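Local coordinates for Lin1840 protein (Listeria innocua serovar 6a, PDB 4ZOC), which is a glycoside hydrolase family 3 beta-glucosidase of beta-1,2-glucan metabolism, probably releasing beta-D-glucose from the non-reducing ends of its substrates, at residues 97-102 and 528-533; 543-548 and 602-607. The protein carries 2 engineered substitutions. All coordinates share one frame; numbering follows the deposited sequence.

Contact 1: residues 97-102 and 528-533; sequences KTVFPI and PGTEAG
Thr530 meets Val99 with both its backbone N and its side chain, taking up both polar backbone atoms of the valine. Its CB lies 3.6 Å from Val99 O. From there OG1 stands anti to its own carbonyl carbon (chi1 -62°), which brings it beside the backbone N and onto the N-H of Val99: Val99 N donates to Thr530 OG1 over 2.8 Å, with 159° at the hydrogen. The same oxygen rests against Val99 CB at 3.4 Å, and the two side chains cross at about a right angle. The return bond, from Thr530 N to Val99 O (2.9 Å), arrives at a C=O...donor angle of 132°, well off the carbonyl plane.

Gly529, which has only hydrogens on CA, lets that carbonyl come close: its CA stands 3.3 Å from Val99 O in a CA-H...O contact. Next along, the Pro101 ring lies against Pro528 O, with CD 3.1 Å away; Pro101 N has no hydrogen to offer. A water 2.8 Å from Pro528 O accepts from Glu531 N.

Helix 361-374 adds side chains to this buried patch through Ala367, Ala370 and Arg364. The type I turn from Gly529 to Ala532, leading into helix 532-541, thus meets the loop after barrel strand 87-90, a buried junction between the N-terminal TIM barrel and the C-terminal domain of the family 3 glycosidase fold.

Contact 2: residues 543-548 and 602-607; sequences ASNPSG and KSYSEF
Asn545 OD1 accepts a hydrogen bond from Tyr604 N at 2.8 Å, with 162° at the hydrogen. The donor belongs to an ST turn, in which Ser603 OG accepts from the backbone N of Ser605 over 2.9 Å, and the turn lies just ahead of strand 607-611, which probably leads into the fibronectin type III-like domain. CG of Asn545 is anti to its backbone N (chi1 -178°), which carries the amide across to the second segment.

At the other end of the amide, Asn545 ND2 makes a weak bond to Ser605 OG, at 2.9 Å but with only 119° at the hydrogen. Ala637 O also takes a hydrogen bond from ND2, and Ser605 OG bonds to Ile636 O, so the loop before strand 638-648 holds this end of the contact as well. The Asn545 amide and the Tyr604 ring lie in nearly parallel planes, and the two side chains point in opposing senses as they pass.

Two waters extend the contact. One donates to Pro546 O; the other donates to both Gly548 O and Lys602 O, joining two carbonyls. The phenol of Tyr604 reaches back to Leu539 O in helix 532-541. Pro546 crosses the ring at about a right angle in a CH-pi contact, its CD lying over one face 3.5 Å from the centroid and displaced toward the rim, where Tyr604 CE2 is 3.3 Å away.

The two contacts follow one another along the chain, joined by helix 532-541: contact 1 lies at its start, and contact 2 takes up the loop that follows its end. Their centres are about 21 Å apart and their nearest atoms about 10 Å, so they do not touch. Consecutive elements back them, helix 361-374 beside contact 1 and strand 376-380, through Leu377, beside contact 2. One joins barrel and C-terminal domain in the interior; the other lies at the surface, ahead of strand 607-611, where the chain passes toward the fibronectin type III-like part. Both lie away from the glucose pocket of Trp271, Trp409 and Glu473, although Val99 of contact 1 touches Asn410, next in sequence to Trp409.

Contact 1: residues 97-102 and 528-533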
loop_
_atom_site.group_PDB
_atom_site.type_symbol
_atom_site.label_atom_id
_atom_site.label_comp_id
_atom_site.label_asym_id
_atom_site.label_seq_id
_atom_site.Cartn_x
_atom_site.Cartn_y
_atom_site.Cartn_z
ATOM N N LYS A 97 30.681 16.876 -10.843
ATOM C CA LYS A 97 31.366 16.304 -12.032
ATOM C C LYS A 97 31.997 14.974 -11.714
ATOM O O LYS A 97 31.937 14.046 -12.580
ATOM C CB LYS A 97 32.419 17.245 -12.628
ATOM C CG LYS A 97 31.756 18.447 -13.213
ATOM C CD LYS A 97 31.458 18.291 -14.668
ATOM C CE LYS A 97 30.653 19.504 -15.118
ATOM N NZ LYS A 97 30.009 19.111 -16.429
ATOM N N THR A 98 32.563 14.829 -10.506
ATOM C CA THR A 98 32.951 13.514 -10.026
ATOM C C THR A 98 31.711 12.834 -9.433
ATOM O O THR A 98 31.194 13.281 -8.361
ATOM C CB THR A 98 34.092 13.546 -8.982
ATOM O OG1 THR A 98 35.167 14.358 -9.475
ATOM C CG2 THR A 98 34.584 12.058 -8.694
ATOM N N VAL A 99 31.173 11.836 -10.153
ATOM C CA VAL A 99 29.893 11.266 -9.775
ATOM C C VAL A 99 30.158 10.067 -8.870
ATOM O O VAL A 99 30.939 9.183 -9.187
ATOM C CB VAL A 99 29.012 10.898 -10.967
ATOM C CG1 VAL A 99 27.617 10.401 -10.525
ATOM C CG2 VAL A 99 28.892 12.038 -11.915
ATOM N N PHE A 100 29.536 10.116 -7.707
ATOM C CA PHE A 100 29.620 9.109 -6.677
ATOM C C PHE A 100 28.442 8.121 -6.846
ATOM O O PHE A 100 27.511 8.339 -7.670
ATOM C CB PHE A 100 29.595 9.756 -5.280
ATOM C CG PHE A 100 30.894 10.409 -4.880
ATOM C CD1 PHE A 100 31.287 11.575 -5.474
ATOM C CD2 PHE A 100 31.674 9.904 -3.835
ATOM C CE1 PHE A 100 32.466 12.180 -5.133
ATOM C CE2 PHE A 100 32.861 10.493 -3.537
ATOM C CZ PHE A 100 33.262 11.632 -4.181
ATOM N N PRO A 101 28.469 7.008 -6.064
ATOM C CA PRO A 101 27.293 6.078 -6.125
ATOM C C PRO A 101 26.014 6.806 -5.814
ATOM O O PRO A 101 25.980 7.803 -5.021
ATOM C CB PRO A 101 27.648 4.980 -5.106
ATOM C CG PRO A 101 29.152 4.994 -5.084
ATOM C CD PRO A 101 29.551 6.442 -5.271
ATOM N N ILE A 102 24.957 6.342 -6.479
ATOM C CA ILE A 102 23.570 6.821 -6.166
ATOM C C ILE A 102 23.255 6.696 -4.687
ATOM O O ILE A 102 23.822 5.857 -4.018
ATOM C CB ILE A 102 22.474 6.118 -6.995
ATOM C CG1 ILE A 102 22.489 4.577 -6.846
ATOM C CG2 ILE A 102 22.537 6.561 -8.421
ATOM C CD1 ILE A 102 21.239 3.891 -7.344
ATOM N N PRO A 528 27.573 3.009 -9.668
ATOM C CA PRO A 528 28.642 3.502 -8.790
ATOM C C PRO A 528 29.141 4.902 -9.105
ATOM O O PRO A 528 29.842 5.507 -8.249
ATOM C CB PRO A 528 29.792 2.521 -9.003
ATOM C CG PRO A 528 29.160 1.311 -9.592
ATOM C CD PRO A 528 27.960 1.805 -10.403
ATOM N N GLY A 529 28.818 5.403 -10.307
ATOM C CA GLY A 529 29.293 6.740 -10.758
ATOM C C GLY A 529 30.507 6.636 -11.649
ATOM O O GLY A 529 30.734 5.659 -12.362
ATOM N N THR A 530 31.295 7.708 -11.606
ATOM C CA THR A 530 32.391 7.929 -12.497
ATOM C C THR A 530 33.408 6.825 -12.519
ATOM O O THR A 530 33.903 6.475 -13.598
ATOM C CB THR A 530 33.050 9.312 -12.159
ATOM O OG1 THR A 530 32.069 10.382 -12.370
ATOM C CG2 THR A 530 34.286 9.542 -13.012
ATOM N N GLU A 531 33.645 6.182 -11.372
ATOM C CA GLU A 531 34.668 5.154 -11.336
ATOM C C GLU A 531 34.070 3.744 -11.475
ATOM O O GLU A 531 34.781 2.720 -11.101
ATOM C CB GLU A 531 35.512 5.285 -10.062
ATOM C CG GLU A 531 36.370 6.545 -10.064
ATOM C CD GLU A 531 37.538 6.470 -11.011
ATOM O OE1 GLU A 531 38.407 5.633 -10.809
ATOM O OE2 GLU A 531 37.600 7.319 -11.898
ATOM N N ALA A 532 32.814 3.645 -11.952
ATOM C CA ALA A 532 32.077 2.345 -12.023
ATOM C C ALA A 532 32.911 1.090 -12.432
ATOM O O ALA A 532 32.903 0.062 -11.757
ATOM C CB ALA A 532 30.827 2.469 -12.875
ATOM N N GLY A 533 33.619 1.159 -13.553
ATOM C CA GLY A 533 34.330 -0.032 -14.026
ATOM C C GLY A 533 35.498 -0.406 -13.148
ATOM O O GLY A 533 35.912 -1.566 -13.154
HETATM O O HOH W 1 32.444 6.312 -8.796
#

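Contact 2: residues 543-548 and 602-607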
loop_
_atom_site.group_PDB
_atom_site.type_symbol
_atom_site.label_atom_id
_atom_site.label_comp_id
_atom_site.label_asym_id
_atom_site.label_seq_id
_atom_site.Cartn_x
_atom_site.Cartn_y
_atom_site.Cartn_z
ATOM N N ALA A 543 41.173 -6.822 -5.050
ATOM C CA ALA A 543 41.888 -5.657 -4.614
ATOM C C ALA A 543 41.047 -4.927 -3.578
ATOM O O ALA A 543 41.613 -4.353 -2.621
ATOM C CB ALA A 543 42.196 -4.809 -5.796
ATOM N N SER A 544 39.717 -4.952 -3.744
ATOM C CA SER A 544 38.766 -4.526 -2.688
ATOM C C SER A 544 37.851 -5.688 -2.273
ATOM O O SER A 544 37.518 -6.488 -3.106
ATOM C CB SER A 544 37.953 -3.341 -3.180
ATOM O OG SER A 544 38.799 -2.220 -3.327
ATOM N N ASN A 545 37.486 -5.761 -0.993
ATOM C CA ASN A 545 36.697 -6.844 -0.526
ATOM C C ASN A 545 35.278 -6.276 -0.283
ATOM O O ASN A 545 35.127 -5.313 0.489
ATOM C CB ASN A 545 37.324 -7.345 0.773
ATOM C CG ASN A 545 36.635 -8.528 1.367
ATOM O OD1 ASN A 545 35.613 -9.000 0.897
ATOM N ND2 ASN A 545 37.252 -9.063 2.436
ATOM N N PRO A 546 34.259 -6.813 -1.017
ATOM C CA PRO A 546 32.857 -6.277 -0.816
ATOM C C PRO A 546 32.543 -6.110 0.634
ATOM O O PRO A 546 32.776 -7.062 1.419
ATOM C CB PRO A 546 31.972 -7.356 -1.476
ATOM C CG PRO A 546 32.892 -7.963 -2.495
ATOM C CD PRO A 546 34.253 -7.995 -1.883
ATOM N N SER A 547 31.838 -5.023 0.982
ATOM C CA SER A 547 31.486 -4.760 2.310
ATOM C C SER A 547 30.187 -4.072 2.552
ATOM O O SER A 547 29.840 -3.774 3.712
ATOM C CB SER A 547 32.599 -3.994 3.013
ATOM O OG SER A 547 32.717 -2.678 2.537
ATOM N N GLY A 548 29.441 -3.830 1.472
ATOM C CA GLY A 548 28.099 -3.272 1.547
ATOM C C GLY A 548 27.022 -4.257 2.026
ATOM O O GLY A 548 27.185 -5.484 1.977
ATOM N N LYS A 602 27.537 -10.197 1.692
ATOM C CA LYS A 602 28.624 -11.168 1.925
ATOM C C LYS A 602 29.987 -10.466 1.920
ATOM O O LYS A 602 30.118 -9.220 1.748
ATOM C CB LYS A 602 28.524 -12.281 0.907
ATOM C CG LYS A 602 27.226 -13.072 1.030
ATOM C CD LYS A 602 27.158 -14.108 -0.078
ATOM C CE LYS A 602 28.171 -15.225 0.071
ATOM N NZ LYS A 602 28.323 -15.849 1.399
ATOM N N SER A 603 31.018 -11.254 2.125
ATOM C CA SER A 603 32.401 -10.724 2.183
ATOM C C SER A 603 33.296 -11.898 1.712
ATOM O O SER A 603 32.885 -13.058 1.810
ATOM C CB SER A 603 32.766 -10.367 3.649
ATOM O OG SER A 603 34.161 -10.009 3.862
ATOM N N TYR A 604 34.537 -11.561 1.309
ATOM C CA TYR A 604 35.607 -12.516 1.124
ATOM C C TYR A 604 36.206 -13.017 2.471
ATOM O O TYR A 604 36.920 -14.012 2.476
ATOM C CB TYR A 604 36.696 -11.986 0.189
ATOM C CG TYR A 604 36.182 -11.544 -1.149
ATOM C CD1 TYR A 604 35.041 -12.170 -1.723
ATOM C CD2 TYR A 604 36.826 -10.576 -1.869
ATOM C CE1 TYR A 604 34.594 -11.823 -2.985
ATOM C CE2 TYR A 604 36.376 -10.181 -3.111
ATOM C CZ TYR A 604 35.242 -10.776 -3.669
ATOM O OH TYR A 604 34.798 -10.321 -4.925
ATOM N N SER A 605 35.918 -12.335 3.557
ATOM C CA SER A 605 36.439 -12.642 4.843
ATOM C C SER A 605 35.343 -13.374 5.676
ATOM O O SER A 605 34.179 -13.556 5.252
ATOM C CB SER A 605 36.804 -11.345 5.557
ATOM O OG SER A 605 37.662 -10.511 4.863
ATOM N N GLU A 606 35.717 -13.760 6.868
ATOM C CA GLU A 606 34.792 -14.376 7.842
ATOM C C GLU A 606 35.043 -13.711 9.195
ATOM O O GLU A 606 36.178 -13.431 9.565
ATOM C CB GLU A 606 35.178 -15.821 7.992
ATOM C CG GLU A 606 34.468 -16.933 7.316
ATOM C CD GLU A 606 34.693 -18.217 8.160
ATOM O OE1 GLU A 606 35.835 -18.668 8.237
ATOM O OE2 GLU A 606 33.771 -18.770 8.831
ATOM N N PHE A 607 33.992 -13.454 9.946
ATOM C CA PHE A 607 34.130 -12.705 11.194
ATOM C C PHE A 607 33.452 -13.418 12.310
ATOM O O PHE A 607 32.594 -14.205 12.105
ATOM C CB PHE A 607 33.476 -11.336 11.072
ATOM C CG PHE A 607 34.028 -10.505 9.929
ATOM C CD1 PHE A 607 35.167 -9.693 10.102
ATOM C CD2 PHE A 607 33.405 -10.520 8.707
ATOM C CE1 PHE A 607 35.698 -8.971 9.070
ATOM C CE2 PHE A 607 33.954 -9.815 7.633
ATOM C CZ PHE A 607 35.057 -9.006 7.842
HETATM O O HOH W 2 34.207 -7.473 3.687
HETATM O O HOH W 3 28.849 -7.141 0.383
#